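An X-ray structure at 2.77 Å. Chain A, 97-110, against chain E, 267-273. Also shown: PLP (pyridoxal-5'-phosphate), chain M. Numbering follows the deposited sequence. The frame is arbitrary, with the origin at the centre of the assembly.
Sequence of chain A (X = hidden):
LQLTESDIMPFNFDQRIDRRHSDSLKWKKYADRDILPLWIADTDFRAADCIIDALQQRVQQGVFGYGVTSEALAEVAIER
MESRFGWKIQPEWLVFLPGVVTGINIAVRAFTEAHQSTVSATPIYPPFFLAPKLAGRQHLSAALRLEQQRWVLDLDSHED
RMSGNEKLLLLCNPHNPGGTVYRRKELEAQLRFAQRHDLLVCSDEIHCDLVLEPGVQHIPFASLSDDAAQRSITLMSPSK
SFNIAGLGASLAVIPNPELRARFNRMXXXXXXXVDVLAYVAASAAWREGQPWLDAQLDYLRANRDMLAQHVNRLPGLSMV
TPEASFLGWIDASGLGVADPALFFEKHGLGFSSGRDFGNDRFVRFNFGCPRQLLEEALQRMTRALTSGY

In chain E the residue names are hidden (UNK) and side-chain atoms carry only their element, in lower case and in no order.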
# COMPACT_ATOMS: atom_id res chain seq x y z
N LEU A 97 -0.38 4.98 -7.18
CA LEU A 97 0.44 4.54 -6.06
C LEU A 97 -0.35 4.64 -4.77
O LEU A 97 -1.28 5.45 -4.67
CB LEU A 97 1.72 5.39 -5.95
CG LEU A 97 2.68 5.36 -7.14
CD1 LEU A 97 3.58 6.58 -7.13
CD2 LEU A 97 3.50 4.08 -7.13
N PRO A 98 -0.01 3.83 -3.76
CA PRO A 98 -0.65 3.95 -2.43
C PRO A 98 0.09 4.92 -1.52
O PRO A 98 0.67 4.56 -0.49
CB PRO A 98 -0.59 2.50 -1.92
CG PRO A 98 0.68 1.98 -2.50
CD PRO A 98 0.84 2.63 -3.86
N GLY A 99 0.08 6.19 -1.90
CA GLY A 99 0.75 7.24 -1.15
C GLY A 99 1.71 8.02 -2.01
O GLY A 99 1.98 7.69 -3.16
N VAL A 100 2.23 9.09 -1.41
CA VAL A 100 3.16 9.98 -2.10
C VAL A 100 4.58 9.67 -1.66
O VAL A 100 5.53 9.79 -2.44
CB VAL A 100 2.81 11.46 -1.85
CG1 VAL A 100 3.75 12.38 -2.63
CG2 VAL A 100 1.36 11.73 -2.22
N VAL A 101 4.74 9.26 -0.39
CA VAL A 101 6.06 8.94 0.13
C VAL A 101 6.68 7.78 -0.63
O VAL A 101 7.88 7.77 -0.91
CB VAL A 101 5.98 8.64 1.64
CG1 VAL A 101 7.35 8.27 2.19
CG2 VAL A 101 5.42 9.84 2.39
N THR A 102 5.86 6.79 -0.99
CA THR A 102 6.38 5.67 -1.79
C THR A 102 6.81 6.13 -3.17
O THR A 102 7.78 5.58 -3.72
CB THR A 102 5.33 4.56 -1.89
OG1 THR A 102 5.83 3.50 -2.71
CG2 THR A 102 4.03 5.09 -2.49
N GLY A 103 6.14 7.13 -3.75
CA GLY A 103 6.56 7.66 -5.03
C GLY A 103 7.90 8.37 -4.96
O GLY A 103 8.66 8.36 -5.93
N ILE A 104 8.19 9.00 -3.82
CA ILE A 104 9.49 9.64 -3.64
C ILE A 104 10.60 8.59 -3.55
O ILE A 104 11.67 8.76 -4.14
CB ILE A 104 9.46 10.55 -2.40
CG1 ILE A 104 8.45 11.67 -2.58
CG2 ILE A 104 10.85 11.11 -2.11
CD1 ILE A 104 8.25 12.53 -1.35
N ASN A 105 10.35 7.50 -2.82
CA ASN A 105 11.37 6.48 -2.65
C ASN A 105 11.65 5.75 -3.96
O ASN A 105 12.81 5.56 -4.34
CB ASN A 105 10.94 5.49 -1.56
CG ASN A 105 11.14 6.06 -0.17
OD1 ASN A 105 12.12 5.76 0.51
ND2 ASN A 105 10.20 6.89 0.27
N ILE A 106 10.59 5.34 -4.68
CA ILE A 106 10.78 4.64 -5.95
C ILE A 106 11.58 5.50 -6.91
O ILE A 106 12.47 5.00 -7.61
CB ILE A 106 9.42 4.24 -6.55
CG1 ILE A 106 8.66 3.30 -5.61
CG2 ILE A 106 9.61 3.57 -7.90
CD1 ILE A 106 7.21 3.14 -5.98
N ALA A 107 11.28 6.80 -6.96
CA ALA A 107 11.99 7.69 -7.88
C ALA A 107 13.49 7.71 -7.58
O ALA A 107 14.31 7.71 -8.50
CB ALA A 107 11.41 9.10 -7.79
N VAL A 108 13.86 7.72 -6.30
CA VAL A 108 15.28 7.76 -5.94
C VAL A 108 15.95 6.43 -6.26
O VAL A 108 17.08 6.40 -6.76
CB VAL A 108 15.44 8.14 -4.46
CG1 VAL A 108 16.90 8.10 -4.05
CG2 VAL A 108 14.86 9.53 -4.20
N ARG A 109 15.27 5.32 -5.99
CA ARG A 109 15.86 4.01 -6.25
C ARG A 109 15.97 3.73 -7.74
O ARG A 109 16.85 2.97 -8.16
CB ARG A 109 15.03 2.91 -5.58
CG ARG A 109 14.71 3.15 -4.11
CD ARG A 109 15.68 2.46 -3.18
NE ARG A 109 15.37 2.74 -1.78
CZ ARG A 109 14.53 2.02 -1.04
NH1 ARG A 109 13.93 0.96 -1.55
NH2 ARG A 109 14.30 2.36 0.22
N ALA A 110 15.10 4.33 -8.56
CA ALA A 110 15.04 4.02 -9.98
C ALA A 110 15.79 5.02 -10.86
O ALA A 110 16.28 4.63 -11.92
CB ALA A 110 13.58 3.95 -10.45
N UNK E 267 11.54 -2.14 4.50
CA UNK E 267 10.19 -1.69 4.19
C UNK E 267 10.05 -0.17 4.19
O UNK E 267 9.29 0.36 3.37
n UNK E 267 3.35 -1.15 6.55
c UNK E 267 4.52 -1.71 6.81
c UNK E 267 7.79 -1.71 5.04
n UNK E 267 4.68 -2.46 7.90
c UNK E 267 6.87 -2.08 6.18
n UNK E 267 5.55 -1.51 5.99
c UNK E 267 9.19 -2.27 5.19
N UNK E 268 10.77 0.53 5.06
CA UNK E 268 10.58 1.96 5.27
C UNK E 268 10.63 2.73 3.96
O UNK E 268 11.50 2.50 3.12
c UNK E 268 11.12 2.93 7.58
c UNK E 268 11.65 2.48 6.23
n UNK E 268 8.99 5.90 8.73
c UNK E 268 9.77 4.64 8.82
c UNK E 268 10.26 4.18 7.45
N UNK E 269 9.70 3.66 3.80
CA UNK E 269 9.59 4.48 2.58
C UNK E 269 9.01 3.79 1.36
O UNK E 269 8.14 4.34 0.69
N UNK E 270 9.48 2.57 1.07
CA UNK E 270 9.03 1.86 -0.12
C UNK E 270 7.59 1.38 0.04
O UNK E 270 6.75 1.60 -0.83
c UNK E 270 10.02 0.28 -1.86
s UNK E 270 10.84 1.51 -2.89
c UNK E 270 9.97 0.69 -0.40
c UNK E 270 10.96 0.61 -4.43
N UNK E 271 7.29 0.72 1.16
CA UNK E 271 5.98 0.14 1.41
C UNK E 271 5.25 1.02 2.42
O UNK E 271 5.80 1.30 3.49
c UNK E 271 6.09 -1.30 1.93
c UNK E 271 4.72 -1.90 2.15
c UNK E 271 6.90 -2.15 0.96
N UNK E 272 4.03 1.47 2.13
CA UNK E 272 3.32 2.38 3.03
C UNK E 272 2.64 1.62 4.16
O UNK E 272 2.70 0.39 4.26
c UNK E 272 3.26 1.20 0.90
c UNK E 272 1.98 1.97 1.12
c UNK E 272 2.30 3.04 2.11
N UNK E 273 1.98 2.38 5.03
CA UNK E 273 1.21 1.79 6.12
C UNK E 273 -0.06 1.14 5.58
O UNK E 273 -0.48 1.38 4.44
c UNK E 273 0.85 2.86 7.15
c UNK E 273 2.07 3.49 7.79
o UNK E 273 2.14 4.74 7.85
o UNK E 273 2.97 2.74 8.23
N1 PLP M . 4.25 15.05 0.32
C2 PLP M . 4.29 16.17 1.13
C2A PLP M . 5.19 17.32 0.79
C3 PLP M . 3.48 16.24 2.27
O3 PLP M . 3.52 17.35 3.07
C4 PLP M . 2.65 15.17 2.58
C4A PLP M . 1.65 15.31 3.70
C5 PLP M . 2.62 14.05 1.77
C6 PLP M . 3.42 13.99 0.63
C5A PLP M . 1.70 12.90 2.12
O4P PLP M . 2.16 11.69 1.54
P PLP M . 1.51 10.30 2.01
O1P PLP M . 1.51 10.22 3.52
O2P PLP M . 2.30 9.14 1.45
O3P PLP M . 0.09 10.23 1.50

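Position 267 of chain E carries seven side-chain atoms. Three carbons lead to a nitrogen, then to a carbon bearing two more nitrogens. The CA-to-CB bond points away from the chain A stretch, and the side chain makes no contact with that stretch. The group at the end is a guanidinium, so the residue is Arg E267. It braces its own loop instead: NH1 of Arg E267 donates a hydrogen bond to the backbone O of position 272, at 2.8 Å.

Position 268 has four carbons in a row ending in a nitrogen. The nearest approach of this side chain to the chain A stretch is from its CB to NH2 of Arg A109, at 6.6 Å. This is Lys E268. What comes near is the backbone: O of Lys E268 lies 4.0 Å from NH2 of Arg A109, at the guanidinium edge.

Position 269 has no side-chain atoms, so it is Gly E269. Its phi of 75° favours glycine. Space also matters, because an ideal CB here would lie 2.2 Å from OD1 of Asn A105, a clash. O of Gly E269 lies 3.3 Å from CA of Thr A102, in a CA-H...O contact.

Position 270 has an unbranched side chain of two carbons, a sulfur and a terminal carbon. The terminal carbon lies 3.7 Å from CG1 of Ile A106, and the sulfur 3.4 Å from NH1 of Arg A109. The thioether identifies Met E270. Its backbone O accepts a hydrogen bond from OG1 of Thr A102, at 2.8 Å.

Position 271 has three carbons, one carrying the other two. Its CA-to-CB bond points away, and it makes no contact with the chain A stretch. This beta-branched side chain is Val E271.

At position 272, three carbons close a ring onto the backbone nitrogen. One ring carbon lies 3.8 Å from CG of Pro A98 and 3.3 Å from O of Pro A98. This is Pro E272. The ring packs against another proline.

Position 273 has two carbons, the second carrying two oxygens. It lies beyond reach of the chain A stretch. The carboxylate, one carbon beyond CB, marks Asp E273.

The contact sets an irregular loop against the start and one side of a helix. Met E270 has the largest covered area and combines apolar packing with the single hydrogen bond across the stretches. Asn A105 spends its ND2 on O of Val A101, at 2.7 Å, within its own helix. Nearby, the N atoms of Val A100 and Val A101 hydrogen-bond to O2P of PLP, at 2.9 and 3.1 Å. The segment that binds the cofactor phosphate therefore leads directly into the helix that meets chain E.

Chain E 267-273: RKGMVPD
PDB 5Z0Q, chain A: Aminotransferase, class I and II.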